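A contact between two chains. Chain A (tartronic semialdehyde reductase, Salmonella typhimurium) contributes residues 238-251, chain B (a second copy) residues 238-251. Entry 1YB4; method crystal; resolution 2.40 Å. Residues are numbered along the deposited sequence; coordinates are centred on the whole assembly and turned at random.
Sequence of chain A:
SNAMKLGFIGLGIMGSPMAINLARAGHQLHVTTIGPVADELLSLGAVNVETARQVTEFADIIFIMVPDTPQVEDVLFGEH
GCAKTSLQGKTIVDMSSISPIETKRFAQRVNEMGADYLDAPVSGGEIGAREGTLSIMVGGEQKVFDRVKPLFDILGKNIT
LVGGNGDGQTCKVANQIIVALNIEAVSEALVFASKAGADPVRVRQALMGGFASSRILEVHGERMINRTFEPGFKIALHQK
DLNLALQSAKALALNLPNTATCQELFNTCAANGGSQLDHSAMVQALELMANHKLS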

ATOM      1  N   HIS A 238       5.078 -19.093   3.551  1.00 29.43           N
ATOM      2  CA  HIS A 238       4.527 -18.201   2.552  1.00 30.91           C
ATOM      3  C   HIS A 238       5.354 -16.910   2.544  1.00 30.30           C
ATOM      4  O   HIS A 238       5.361 -16.174   1.550  1.00 30.74           O
ATOM      5  N   GLN A 239       6.059 -16.638   3.644  1.00 30.05           N
ATOM      6  CA  GLN A 239       6.909 -15.442   3.718  1.00 29.69           C
ATOM      7  C   GLN A 239       8.103 -15.622   2.783  1.00 29.31           C
ATOM      8  O   GLN A 239       8.400 -14.755   1.961  1.00 27.80           O
ATOM      9  N   LYS A 240       8.778 -16.760   2.919  1.00 30.33           N
ATOM     10  CA  LYS A 240       9.922 -17.069   2.079  1.00 33.00           C
ATOM     11  C   LYS A 240       9.465 -17.015   0.609  1.00 33.57           C
ATOM     12  O   LYS A 240      10.167 -16.474  -0.251  1.00 32.39           O
ATOM     13  N   ASP A 241       8.280 -17.555   0.319  1.00 32.77           N
ATOM     14  CA  ASP A 241       7.783 -17.521  -1.053  1.00 31.44           C
ATOM     15  C   ASP A 241       7.531 -16.095  -1.556  1.00 30.87           C
ATOM     16  O   ASP A 241       7.987 -15.739  -2.643  1.00 30.87           O
ATOM     17  N   LEU A 242       6.812 -15.281  -0.784  1.00 27.27           N
ATOM     18  CA  LEU A 242       6.548 -13.912  -1.216  1.00 28.49           C
ATOM     19  C   LEU A 242       7.851 -13.159  -1.414  1.00 28.10           C
ATOM     20  O   LEU A 242       7.893 -12.169  -2.125  1.00 27.75           O
ATOM     21  N   ASN A 243       8.925 -13.644  -0.800  1.00 30.79           N
ATOM     22  CA  ASN A 243      10.219 -12.992  -0.961  1.00 32.09           C
ATOM     23  C   ASN A 243      10.774 -13.296  -2.357  1.00 34.78           C
ATOM     24  O   ASN A 243      11.476 -12.462  -2.949  1.00 35.52           O
ATOM     25  N   LEU A 244      10.466 -14.480  -2.889  1.00 32.45           N
ATOM     26  CA  LEU A 244      10.904 -14.819  -4.239  1.00 30.69           C
ATOM     27  C   LEU A 244      10.197 -13.886  -5.204  1.00 30.49           C
ATOM     28  O   LEU A 244      10.822 -13.291  -6.073  1.00 31.33           O
ATOM     29  N   ALA A 245       8.884 -13.757  -5.036  1.00 30.08           N
ATOM     30  CA  ALA A 245       8.080 -12.877  -5.886  1.00 30.11           C
ATOM     31  C   ALA A 245       8.602 -11.441  -5.844  1.00 29.09           C
ATOM     32  O   ALA A 245       8.821 -10.826  -6.883  1.00 27.99           O
ATOM     33  N   LEU A 246       8.807 -10.907  -4.646  1.00 27.75           N
ATOM     34  CA  LEU A 246       9.302  -9.536  -4.521  1.00 29.35           C
ATOM     35  C   LEU A 246      10.733  -9.334  -5.057  1.00 27.47           C
ATOM     36  O   LEU A 246      11.040  -8.290  -5.618  1.00 25.00           O
ATOM     37  N   GLN A 247      11.602 -10.325  -4.894  1.00 28.14           N
ATOM     38  CA  GLN A 247      12.961 -10.200  -5.413  1.00 31.51           C
ATOM     39  C   GLN A 247      12.920 -10.332  -6.937  1.00 32.95           C
ATOM     40  O   GLN A 247      13.663  -9.648  -7.643  1.00 32.67           O
ATOM     41  N   SER A 248      12.048 -11.209  -7.437  1.00 32.87           N
ATOM     42  CA  SER A 248      11.889 -11.400  -8.878  1.00 36.47           C
ATOM     43  C   SER A 248      11.312 -10.110  -9.446  1.00 37.05           C
ATOM     44  O   SER A 248      11.774  -9.577 -10.463  1.00 38.04           O
ATOM     45  N   ALA A 249      10.288  -9.617  -8.762  1.00 36.61           N
ATOM     46  CA  ALA A 249       9.616  -8.390  -9.142  1.00 36.37           C
ATOM     47  C   ALA A 249      10.625  -7.264  -9.238  1.00 36.19           C
ATOM     48  O   ALA A 249      10.583  -6.474 -10.178  1.00 38.18           O
ATOM     49  N   LYS A 250      11.530  -7.193  -8.267  1.00 34.65           N
ATOM     50  CA  LYS A 250      12.544  -6.148  -8.250  1.00 33.81           C
ATOM     51  C   LYS A 250      13.498  -6.291  -9.431  1.00 33.25           C
ATOM     52  O   LYS A 250      13.880  -5.301 -10.049  1.00 32.19           O
ATOM     53  N   ALA A 251      13.876  -7.526  -9.749  1.00 32.95           N
ATOM     54  CA  ALA A 251      14.800  -7.782 -10.855  1.00 32.59           C
ATOM     55  C   ALA A 251      14.160  -7.528 -12.228  1.00 30.69           C
ATOM     56  O   ALA A 251      14.813  -7.027 -13.141  1.00 30.34           O
TER
ATOM     57  N   HIS B 238      19.282   3.497  -4.250  1.00 30.18           N
ATOM     58  CA  HIS B 238      18.299   3.607  -3.184  1.00 30.85           C
ATOM     59  C   HIS B 238      17.471   2.322  -3.113  1.00 30.44           C
ATOM     60  O   HIS B 238      16.935   1.985  -2.057  1.00 31.62           O
ATOM     61  N   GLN B 239      17.382   1.593  -4.222  1.00 30.01           N
ATOM     62  CA  GLN B 239      16.634   0.339  -4.219  1.00 33.26           C
ATOM     63  C   GLN B 239      17.406  -0.667  -3.377  1.00 33.28           C
ATOM     64  O   GLN B 239      16.822  -1.498  -2.686  1.00 33.17           O
ATOM     65  N   LYS B 240      18.727  -0.572  -3.428  1.00 33.39           N
ATOM     66  CA  LYS B 240      19.566  -1.464  -2.657  1.00 34.30           C
ATOM     67  C   LYS B 240      19.345  -1.119  -1.177  1.00 33.67           C
ATOM     68  O   LYS B 240      19.154  -1.997  -0.331  1.00 31.85           O
ATOM     69  N   ASP B 241      19.369   0.169  -0.867  1.00 31.80           N
ATOM     70  CA  ASP B 241      19.162   0.601   0.505  1.00 33.05           C
ATOM     71  C   ASP B 241      17.798   0.172   1.059  1.00 32.84           C
ATOM     72  O   ASP B 241      17.717  -0.298   2.196  1.00 35.10           O
ATOM     73  N   LEU B 242      16.729   0.336   0.279  1.00 29.53           N
ATOM     74  CA  LEU B 242      15.410  -0.065   0.759  1.00 28.84           C
ATOM     75  C   LEU B 242      15.347  -1.574   0.874  1.00 28.79           C
ATOM     76  O   LEU B 242      14.636  -2.095   1.728  1.00 29.48           O
ATOM     77  N   ASN B 243      16.096  -2.274   0.023  1.00 29.38           N
ATOM     78  CA  ASN B 243      16.107  -3.730   0.075  1.00 32.19           C
ATOM     79  C   ASN B 243      16.699  -4.187   1.398  1.00 31.35           C
ATOM     80  O   ASN B 243      16.301  -5.214   1.933  1.00 34.27           O
ATOM     81  N   LEU B 244      17.654  -3.422   1.918  1.00 30.42           N
ATOM     82  CA  LEU B 244      18.278  -3.722   3.199  1.00 29.07           C
ATOM     83  C   LEU B 244      17.232  -3.494   4.283  1.00 30.29           C
ATOM     84  O   LEU B 244      17.118  -4.254   5.249  1.00 30.26           O
ATOM     85  N   ALA B 245      16.484  -2.410   4.116  1.00 29.73           N
ATOM     86  CA  ALA B 245      15.418  -2.052   5.041  1.00 30.07           C
ATOM     87  C   ALA B 245      14.392  -3.180   5.161  1.00 27.91           C
ATOM     88  O   ALA B 245      14.135  -3.708   6.237  1.00 27.07           O
ATOM     89  N   LEU B 246      13.796  -3.541   4.041  1.00 26.70           N
ATOM     90  CA  LEU B 246      12.789  -4.580   4.051  1.00 29.92           C
ATOM     91  C   LEU B 246      13.267  -5.933   4.583  1.00 29.63           C
ATOM     92  O   LEU B 246      12.542  -6.594   5.339  1.00 25.98           O
ATOM     93  N   GLN B 247      14.481  -6.348   4.221  1.00 30.35           N
ATOM     94  CA  GLN B 247      14.959  -7.634   4.715  1.00 30.30           C
ATOM     95  C   GLN B 247      15.103  -7.573   6.225  1.00 31.76           C
ATOM     96  O   GLN B 247      14.851  -8.568   6.895  1.00 35.72           O
ATOM     97  N   SER B 248      15.494  -6.415   6.769  1.00 32.74           N
ATOM     98  CA  SER B 248      15.636  -6.267   8.223  1.00 34.20           C
ATOM     99  C   SER B 248      14.257  -6.326   8.837  1.00 35.37           C
ATOM    100  O   SER B 248      14.038  -6.957   9.877  1.00 35.65           O
ATOM    101  N   ALA B 249      13.326  -5.649   8.175  1.00 34.08           N
ATOM    102  CA  ALA B 249      11.936  -5.632   8.590  1.00 32.24           C
ATOM    103  C   ALA B 249      11.445  -7.088   8.670  1.00 32.06           C
ATOM    104  O   ALA B 249      10.766  -7.488   9.619  1.00 28.84           O
ATOM    105  N   LYS B 250      11.788  -7.881   7.665  1.00 30.65           N
ATOM    106  CA  LYS B 250      11.361  -9.269   7.675  1.00 33.03           C
ATOM    107  C   LYS B 250      11.993  -9.986   8.859  1.00 31.44           C
ATOM    108  O   LYS B 250      11.300 -10.673   9.609  1.00 33.47           O
ATOM    109  N   ALA B 251      13.298  -9.822   9.041  1.00 27.50           N
ATOM    110  CA  ALA B 251      13.988 -10.480  10.148  1.00 25.86           C
ATOM    111  C   ALA B 251      13.481 -10.031  11.528  1.00 23.85           C
ATOM    112  O   ALA B 251      13.315 -10.848  12.426  1.00 23.22           O
TER

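Two copies of one helix run antiparallel at 172°, their axes no closer than 12.5 Å, and the side chains that come within 4.5 Å of the partner helix are mainly Asn, Gln and Lys; the contact buries just 400 Å². Along chain B the first to face chain A is Q239(B), chi1 m, its CA-to-CB bond toward the partner. It sits in register with K250(A), whose extended all-t chain carries NZ to 4.2 Å from the backbone O of Q239(B).

One turn on, N243(B) points inward with chi1 t and makes a hydrogen bond across the pair: ND2 of N243(B) donates to OE1 of Q247(A) at 3.1 Å. The same ND2 of N243(B) lies 3.0 Å from NZ of K250(A), a meeting of two donors and no bond. L246(B) also points toward chain A, yet its side chain stays 6.7 Å away and buries nothing here.

Q247(B) starts sideways, but its m, m rotamer brings its amide close to that of N243(A), chi1 t. K250(B), again all t, reaches across chain A: its CE packs 4.4 Å from CB of Q239(A), and its NZ comes 4.3 Å from CA of K240(A). The rule is a polar Asn–Gln centre flanked by stretched lysines.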

ATOM      1  CB  HIS A 238       3.042 -17.906   2.837  1.00 30.00           C
ATOM      2  CG  HIS A 238       2.238 -17.650   1.603  1.00 27.47           C
ATOM      3  ND1 HIS A 238       0.864 -17.779   1.568  1.00 27.73           N
ATOM      4  CD2 HIS A 238       2.614 -17.285   0.354  1.00 24.88           C
ATOM      5  CE1 HIS A 238       0.431 -17.505   0.349  1.00 28.77           C
ATOM      6  NE2 HIS A 238       1.475 -17.203  -0.406  1.00 29.18           N
ATOM      7  CB  GLN A 239       7.403 -15.196   5.149  1.00 27.05           C
ATOM      8  CG  GLN A 239       6.360 -14.624   6.099  1.00 26.46           C
ATOM      9  CD  GLN A 239       6.781 -13.300   6.717  1.00 29.31           C
ATOM     10  OE1 GLN A 239       6.802 -12.269   6.046  1.00 30.49           O
ATOM     11  NE2 GLN A 239       7.128 -13.324   8.001  1.00 27.09           N
ATOM     12  CB  LYS A 240      10.480 -18.456   2.454  1.00 35.89           C
ATOM     13  CG  LYS A 240      11.730 -18.938   1.678  1.00 42.26           C
ATOM     14  CD  LYS A 240      11.386 -19.811   0.449  1.00 45.82           C
ATOM     15  CE  LYS A 240      10.443 -20.971   0.814  1.00 50.37           C
ATOM     16  NZ  LYS A 240      10.080 -21.849  -0.344  1.00 50.90           N
ATOM     17  CB  ASP A 241       6.503 -18.355  -1.200  1.00 31.71           C
ATOM     18  CG  ASP A 241       6.781 -19.843  -1.259  1.00 32.90           C
ATOM     19  OD1 ASP A 241       7.815 -20.225  -1.857  1.00 31.31           O
ATOM     20  OD2 ASP A 241       5.963 -20.624  -0.722  1.00 32.98           O
ATOM     21  CB  LEU A 242       5.663 -13.168  -0.217  1.00 26.20           C
ATOM     22  CG  LEU A 242       4.212 -13.661  -0.147  1.00 28.04           C
ATOM     23  CD1 LEU A 242       3.389 -12.652   0.666  1.00 22.62           C
ATOM     24  CD2 LEU A 242       3.632 -13.827  -1.561  1.00 19.67           C
ATOM     25  CB  ASN A 243      11.211 -13.446   0.107  1.00 31.05           C
ATOM     26  CG  ASN A 243      12.425 -12.530   0.192  1.00 33.87           C
ATOM     27  OD1 ASN A 243      13.560 -12.995   0.258  1.00 33.26           O
ATOM     28  ND2 ASN A 243      12.188 -11.217   0.186  1.00 34.21           N
ATOM     29  CB  LEU A 244      10.540 -16.250  -4.578  1.00 34.41           C
ATOM     30  CG  LEU A 244      11.537 -17.271  -4.070  1.00 36.97           C
ATOM     31  CD1 LEU A 244      10.975 -18.670  -4.256  1.00 37.68           C
ATOM     32  CD2 LEU A 244      12.846 -17.082  -4.823  1.00 39.20           C
ATOM     33  CB  ALA A 245       6.620 -12.900  -5.454  1.00 27.79           C
ATOM     34  CB  LEU A 246       9.191  -9.080  -3.058  1.00 27.19           C
ATOM     35  CG  LEU A 246       7.742  -8.869  -2.600  1.00 28.28           C
ATOM     36  CD1 LEU A 246       7.671  -8.743  -1.092  1.00 24.86           C
ATOM     37  CD2 LEU A 246       7.185  -7.623  -3.285  1.00 27.32           C
ATOM     38  CB  GLN A 247      13.883 -11.269  -4.813  1.00 31.95           C
ATOM     39  CG  GLN A 247      14.220 -11.068  -3.344  1.00 34.28           C
ATOM     40  CD  GLN A 247      14.958  -9.759  -3.079  1.00 40.12           C
ATOM     41  OE1 GLN A 247      14.348  -8.704  -2.903  1.00 42.92           O
ATOM     42  NE2 GLN A 247      16.283  -9.823  -3.065  1.00 39.76           N
ATOM     43  CB  SER A 248      10.921 -12.556  -9.174  1.00 37.99           C
ATOM     44  OG  SER A 248      11.430 -13.800  -8.712  1.00 45.31           O
ATOM     45  CB  ALA A 249       8.549  -8.040  -8.119  1.00 37.32           C
ATOM     46  CB  LYS A 250      13.331  -6.192  -6.937  1.00 35.25           C
ATOM     47  CG  LYS A 250      14.457  -5.164  -6.839  1.00 39.66           C
ATOM     48  CD  LYS A 250      15.311  -5.376  -5.586  1.00 42.78           C
ATOM     49  CE  LYS A 250      16.714  -4.787  -5.781  1.00 49.16           C
ATOM     50  NZ  LYS A 250      17.675  -5.140  -4.683  1.00 49.03           N
ATOM     51  CB  ALA A 251      15.321  -9.221 -10.777  1.00 32.28           C
TER
ATOM     52  CB  HIS B 238      17.401   4.837  -3.383  1.00 26.97           C
ATOM     53  CG  HIS B 238      16.866   5.396  -2.098  1.00 25.57           C
ATOM     54  ND1 HIS B 238      16.692   6.744  -1.888  1.00 23.01           N
ATOM     55  CD2 HIS B 238      16.493   4.782  -0.949  1.00 22.62           C
ATOM     56  CE1 HIS B 238      16.237   6.939  -0.660  1.00 26.93           C
ATOM     57  NE2 HIS B 238      16.110   5.764  -0.070  1.00 20.02           N
ATOM     58  CB  GLN B 239      16.445  -0.204  -5.642  1.00 32.65           C
ATOM     59  CG  GLN B 239      15.514   0.637  -6.508  1.00 35.39           C
ATOM     60  CD  GLN B 239      14.489  -0.201  -7.238  1.00 35.05           C
ATOM     61  OE1 GLN B 239      13.543  -0.702  -6.635  1.00 36.03           O
ATOM     62  NE2 GLN B 239      14.676  -0.370  -8.543  1.00 34.53           N
ATOM     63  CB  LYS B 240      21.040  -1.265  -3.036  1.00 36.85           C
ATOM     64  CG  LYS B 240      21.949  -2.385  -2.576  1.00 40.48           C
ATOM     65  CD  LYS B 240      23.431  -2.013  -2.665  1.00 50.65           C
ATOM     66  CE  LYS B 240      23.862  -1.064  -1.545  1.00 51.03           C
ATOM     67  NZ  LYS B 240      25.285  -0.652  -1.689  1.00 49.41           N
ATOM     68  CB  ASP B 241      19.301   2.121   0.618  1.00 34.70           C
ATOM     69  CG  ASP B 241      20.740   2.570   0.715  1.00 35.78           C
ATOM     70  OD1 ASP B 241      21.591   1.784   1.183  1.00 38.93           O
ATOM     71  OD2 ASP B 241      21.019   3.721   0.341  1.00 39.75           O
ATOM     72  CB  LEU B 242      14.286   0.428  -0.161  1.00 20.84           C
ATOM     73  CG  LEU B 242      14.070   1.944  -0.198  1.00 20.68           C
ATOM     74  CD1 LEU B 242      12.763   2.248  -0.940  1.00 17.60           C
ATOM     75  CD2 LEU B 242      14.019   2.514   1.219  1.00 16.18           C
ATOM     76  CB  ASN B 243      16.903  -4.338  -1.086  1.00 34.06           C
ATOM     77  CG  ASN B 243      16.682  -5.852  -1.213  1.00 41.08           C
ATOM     78  OD1 ASN B 243      16.985  -6.615  -0.297  1.00 45.37           O
ATOM     79  ND2 ASN B 243      16.144  -6.284  -2.349  1.00 45.66           N
ATOM     80  CB  LEU B 244      19.456  -2.784   3.453  1.00 29.73           C
ATOM     81  CG  LEU B 244      20.889  -3.182   3.106  1.00 32.38           C
ATOM     82  CD1 LEU B 244      21.808  -2.279   3.937  1.00 26.91           C
ATOM     83  CD2 LEU B 244      21.162  -4.668   3.420  1.00 29.99           C
ATOM     84  CB  ALA B 245      14.723  -0.795   4.549  1.00 30.80           C
ATOM     85  CB  LEU B 246      12.200  -4.706   2.645  1.00 29.05           C
ATOM     86  CG  LEU B 246      11.546  -3.366   2.289  1.00 28.64           C
ATOM     87  CD1 LEU B 246      11.116  -3.314   0.835  1.00 24.36           C
ATOM     88  CD2 LEU B 246      10.364  -3.164   3.209  1.00 27.79           C
ATOM     89  CB  GLN B 247      16.294  -8.056   4.081  1.00 27.47           C
ATOM     90  CG  GLN B 247      16.243  -8.418   2.597  1.00 32.01           C
ATOM     91  CD  GLN B 247      15.099  -9.379   2.217  1.00 38.18           C
ATOM     92  OE1 GLN B 247      14.938 -10.456   2.802  1.00 36.41           O
ATOM     93  NE2 GLN B 247      14.311  -8.987   1.210  1.00 40.43           N
ATOM     94  CB  SER B 248      16.292  -4.935   8.571  1.00 38.77           C
ATOM     95  OG  SER B 248      17.578  -4.851   7.979  1.00 48.38           O
ATOM     96  CB  ALA B 249      11.108  -4.859   7.573  1.00 29.66           C
ATOM     97  CB  LYS B 250      11.746  -9.979   6.375  1.00 33.94           C
ATOM     98  CG  LYS B 250      11.190 -11.387   6.259  1.00 35.88           C
ATOM     99  CD  LYS B 250      11.802 -12.131   5.076  1.00 41.08           C
ATOM    100  CE  LYS B 250      11.569 -13.638   5.203  1.00 40.99           C
ATOM    101  NZ  LYS B 250      12.502 -14.434   4.347  1.00 41.27           N
ATOM    102  CB  ALA B 251      15.494 -10.250  10.036  1.00 23.11           C
TER